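Local coordinates for translocated intimin receptor Tir (Escherichia coli, PDB 2ZQK), which is inserted into the host cell membrane as a receptor for bacterial intimin, tying the bacterium to the host cell and triggering actin pedestal formation from inside, at residues T8-L16 and I51-A62. Sequence-based numbering, arbitrary orientation.
Sequences TETATRDQL and IEEQAKAAGEEA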
# COMPACT_ATOMS: atom_id res chain seq x y z
N THR B 8 26.35 -24.14 -22.65
CA THR B 8 26.97 -23.11 -21.82
C THR B 8 26.35 -21.76 -22.07
O THR B 8 25.94 -21.08 -21.13
CB THR B 8 28.46 -22.99 -22.10
OG1 THR B 8 29.10 -24.23 -21.75
CG2 THR B 8 29.07 -21.84 -21.28
N GLU B 9 26.28 -21.37 -23.33
CA GLU B 9 25.70 -20.08 -23.68
C GLU B 9 24.26 -19.95 -23.17
O GLU B 9 23.95 -19.02 -22.41
CB GLU B 9 25.73 -19.89 -25.19
CG GLU B 9 24.78 -18.82 -25.67
CD GLU B 9 24.88 -18.60 -27.16
OE1 GLU B 9 24.97 -19.60 -27.89
OE2 GLU B 9 24.85 -17.42 -27.58
N THR B 10 23.39 -20.87 -23.57
CA THR B 10 21.99 -20.84 -23.16
C THR B 10 21.84 -20.80 -21.64
O THR B 10 21.11 -19.96 -21.11
CB THR B 10 21.22 -22.05 -23.75
OG1 THR B 10 21.21 -21.95 -25.18
CG2 THR B 10 19.78 -22.06 -23.26
N ALA B 11 22.51 -21.70 -20.93
CA ALA B 11 22.41 -21.73 -19.47
C ALA B 11 22.79 -20.36 -18.95
O ALA B 11 22.06 -19.77 -18.15
CB ALA B 11 23.35 -22.77 -18.89
N THR B 12 23.95 -19.86 -19.39
CA THR B 12 24.42 -18.54 -18.99
C THR B 12 23.34 -17.49 -19.23
O THR B 12 22.94 -16.77 -18.31
CB THR B 12 25.69 -18.15 -19.75
OG1 THR B 12 26.77 -19.02 -19.38
CG2 THR B 12 26.09 -16.72 -19.44
N ARG B 13 22.87 -17.40 -20.48
CA ARG B 13 21.83 -16.44 -20.83
C ARG B 13 20.66 -16.47 -19.84
O ARG B 13 20.17 -15.42 -19.43
CB ARG B 13 21.30 -16.72 -22.22
CG ARG B 13 20.00 -16.01 -22.55
CD ARG B 13 20.21 -15.07 -23.70
NE ARG B 13 21.07 -15.68 -24.71
CZ ARG B 13 20.76 -16.78 -25.39
NH1 ARG B 13 19.59 -17.38 -25.18
NH2 ARG B 13 21.62 -17.28 -26.26
N ASP B 14 20.21 -17.68 -19.48
CA ASP B 14 19.11 -17.83 -18.53
C ASP B 14 19.49 -17.22 -17.20
O ASP B 14 18.75 -16.43 -16.64
CB ASP B 14 18.76 -19.30 -18.29
CG ASP B 14 18.02 -19.94 -19.46
OD1 ASP B 14 17.24 -19.24 -20.15
OD2 ASP B 14 18.22 -21.16 -19.67
N GLN B 15 20.66 -17.60 -16.72
CA GLN B 15 21.15 -17.12 -15.44
C GLN B 15 21.29 -15.61 -15.38
O GLN B 15 20.80 -14.97 -14.45
CB GLN B 15 22.49 -17.77 -15.14
CG GLN B 15 23.07 -17.37 -13.83
CD GLN B 15 24.57 -17.49 -13.84
OE1 GLN B 15 25.11 -18.57 -14.11
NE2 GLN B 15 25.26 -16.39 -13.56
N LEU B 16 21.96 -15.03 -16.37
CA LEU B 16 22.13 -13.58 -16.40
C LEU B 16 20.80 -12.86 -16.55
O LEU B 16 20.59 -11.80 -15.94
CB LEU B 16 23.07 -13.18 -17.53
CG LEU B 16 24.54 -13.57 -17.27
CD1 LEU B 16 25.29 -13.63 -18.59
CD2 LEU B 16 25.19 -12.57 -16.32
N ILE B 51 23.74 -8.76 -22.09
CA ILE B 51 23.71 -10.14 -21.63
C ILE B 51 24.09 -11.06 -22.80
O ILE B 51 24.95 -11.94 -22.68
CB ILE B 51 22.31 -10.54 -21.13
CG1 ILE B 51 21.99 -9.78 -19.84
CG2 ILE B 51 22.23 -12.03 -20.92
CD1 ILE B 51 20.58 -9.98 -19.36
N GLU B 52 23.43 -10.83 -23.93
CA GLU B 52 23.66 -11.62 -25.14
C GLU B 52 25.15 -11.87 -25.42
O GLU B 52 25.54 -12.98 -25.79
CB GLU B 52 23.03 -10.90 -26.33
CG GLU B 52 22.80 -11.79 -27.52
CD GLU B 52 22.04 -13.04 -27.13
OE1 GLU B 52 20.99 -12.92 -26.46
OE2 GLU B 52 22.50 -14.15 -27.50
N GLU B 53 25.97 -10.83 -25.24
CA GLU B 53 27.41 -10.94 -25.46
C GLU B 53 28.02 -11.85 -24.43
O GLU B 53 28.77 -12.76 -24.78
CB GLU B 53 28.07 -9.56 -25.37
CG GLU B 53 27.63 -8.64 -26.47
CD GLU B 53 27.77 -9.30 -27.81
OE1 GLU B 53 28.92 -9.50 -28.26
OE2 GLU B 53 26.72 -9.64 -28.40
N GLN B 54 27.71 -11.60 -23.15
CA GLN B 54 28.21 -12.41 -22.05
C GLN B 54 27.90 -13.88 -22.31
O GLN B 54 28.78 -14.75 -22.19
CB GLN B 54 27.56 -11.99 -20.73
CG GLN B 54 28.14 -10.74 -20.11
CD GLN B 54 27.45 -10.37 -18.80
OE1 GLN B 54 26.34 -9.81 -18.80
NE2 GLN B 54 28.09 -10.70 -17.69
N ALA B 55 26.65 -14.16 -22.67
CA ALA B 55 26.23 -15.52 -22.98
C ALA B 55 27.18 -16.11 -24.05
O ALA B 55 27.64 -17.24 -23.92
CB ALA B 55 24.80 -15.51 -23.49
N LYS B 56 27.47 -15.34 -25.09
CA LYS B 56 28.35 -15.80 -26.15
C LYS B 56 29.79 -16.00 -25.70
O LYS B 56 30.47 -16.90 -26.20
CB LYS B 56 28.37 -14.83 -27.33
CG LYS B 56 27.05 -14.63 -28.05
CD LYS B 56 27.32 -14.20 -29.49
CE LYS B 56 26.13 -13.49 -30.11
NZ LYS B 56 26.04 -12.08 -29.64
N ALA B 57 30.27 -15.16 -24.79
CA ALA B 57 31.65 -15.27 -24.32
C ALA B 57 31.79 -16.55 -23.52
O ALA B 57 32.83 -17.22 -23.59
CB ALA B 57 32.02 -14.07 -23.46
N ALA B 58 30.75 -16.89 -22.76
CA ALA B 58 30.74 -18.10 -21.95
C ALA B 58 30.82 -19.27 -22.91
O ALA B 58 31.53 -20.25 -22.65
CB ALA B 58 29.45 -18.17 -21.16
N GLY B 59 30.10 -19.16 -24.03
CA GLY B 59 30.09 -20.20 -25.04
C GLY B 59 31.46 -20.44 -25.66
O GLY B 59 31.94 -21.58 -25.71
N GLU B 60 32.09 -19.38 -26.15
CA GLU B 60 33.42 -19.51 -26.75
C GLU B 60 34.42 -20.01 -25.71
O GLU B 60 35.26 -20.85 -26.01
CB GLU B 60 33.89 -18.17 -27.29
CG GLU B 60 33.01 -17.63 -28.39
CD GLU B 60 32.86 -18.63 -29.52
OE1 GLU B 60 33.90 -19.11 -30.03
OE2 GLU B 60 31.70 -18.93 -29.89
N GLU B 61 34.30 -19.49 -24.50
CA GLU B 61 35.20 -19.86 -23.41
C GLU B 61 35.09 -21.36 -23.16
O GLU B 61 36.05 -22.00 -22.72
CB GLU B 61 34.83 -19.07 -22.15
CG GLU B 61 35.97 -18.86 -21.18
CD GLU B 61 35.85 -19.71 -19.94
OE1 GLU B 61 34.85 -19.55 -19.21
OE2 GLU B 61 36.76 -20.55 -19.70
N ALA B 62 33.92 -21.91 -23.45
CA ALA B 62 33.69 -23.33 -23.27
C ALA B 62 34.33 -24.06 -24.44
O ALA B 62 35.09 -25.00 -24.25
CB ALA B 62 32.20 -23.60 -23.24
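Glu-9 enters a hole formed by Glu-52, Ala-55, Lys-56 and Gly-59, a knobs-into-holes contact within the pair of antiparallel helices that flank the beta-hairpin of the Tir intimin-binding domain. The segment axes approach to 7.5 Å with 147° between their N-to-C directions. Of the two segments, the backbones come nearest at Glu-9 and Gly-59, with their CA atoms 4.6 Å apart. Glu-9 CA also faces Ala-55 O in a CA-H...O contact. With CG anti to the backbone N (chi1 162°) and the chain extended beyond it, Glu-9 runs alongside Lys-56, and its OE2 reaches Lys-56 CG.

That carboxylate belongs to a charged network. Glu-9 OE2 sits at the guanidinium edge of Arg-13, in plane, 3.5 Å from NH2. Glu-52 meets the same guanidinium obliquely: its OE1 is 3.3 Å from Arg-13 NE but well out of the guanidinium plane, so this salt bridge rests on charge alone. Arg-13 NH2 is near both carboxylates, whose OE2 atoms are 4.0 Å apart, and its charge probably offsets their mutual repulsion.

The remaining interface is mainly apolar. Leu-16 packs CB against Ile-51 CG2 (3.7 Å), while its CD1 meets Gln-54 CB as the two side chains cross. Thr-12 places CG2 over Ala-55 CA, and Thr-8 CG2 lies against the carbonyl and CB of Ala-58. Nearby Asp-14 packs on Asp-14 of the second Tir subunit. Thr-12 OG1 bonds back to Thr-8 O (2.8 Å), approaching from the face of that carbonyl opposite to Thr-12 N.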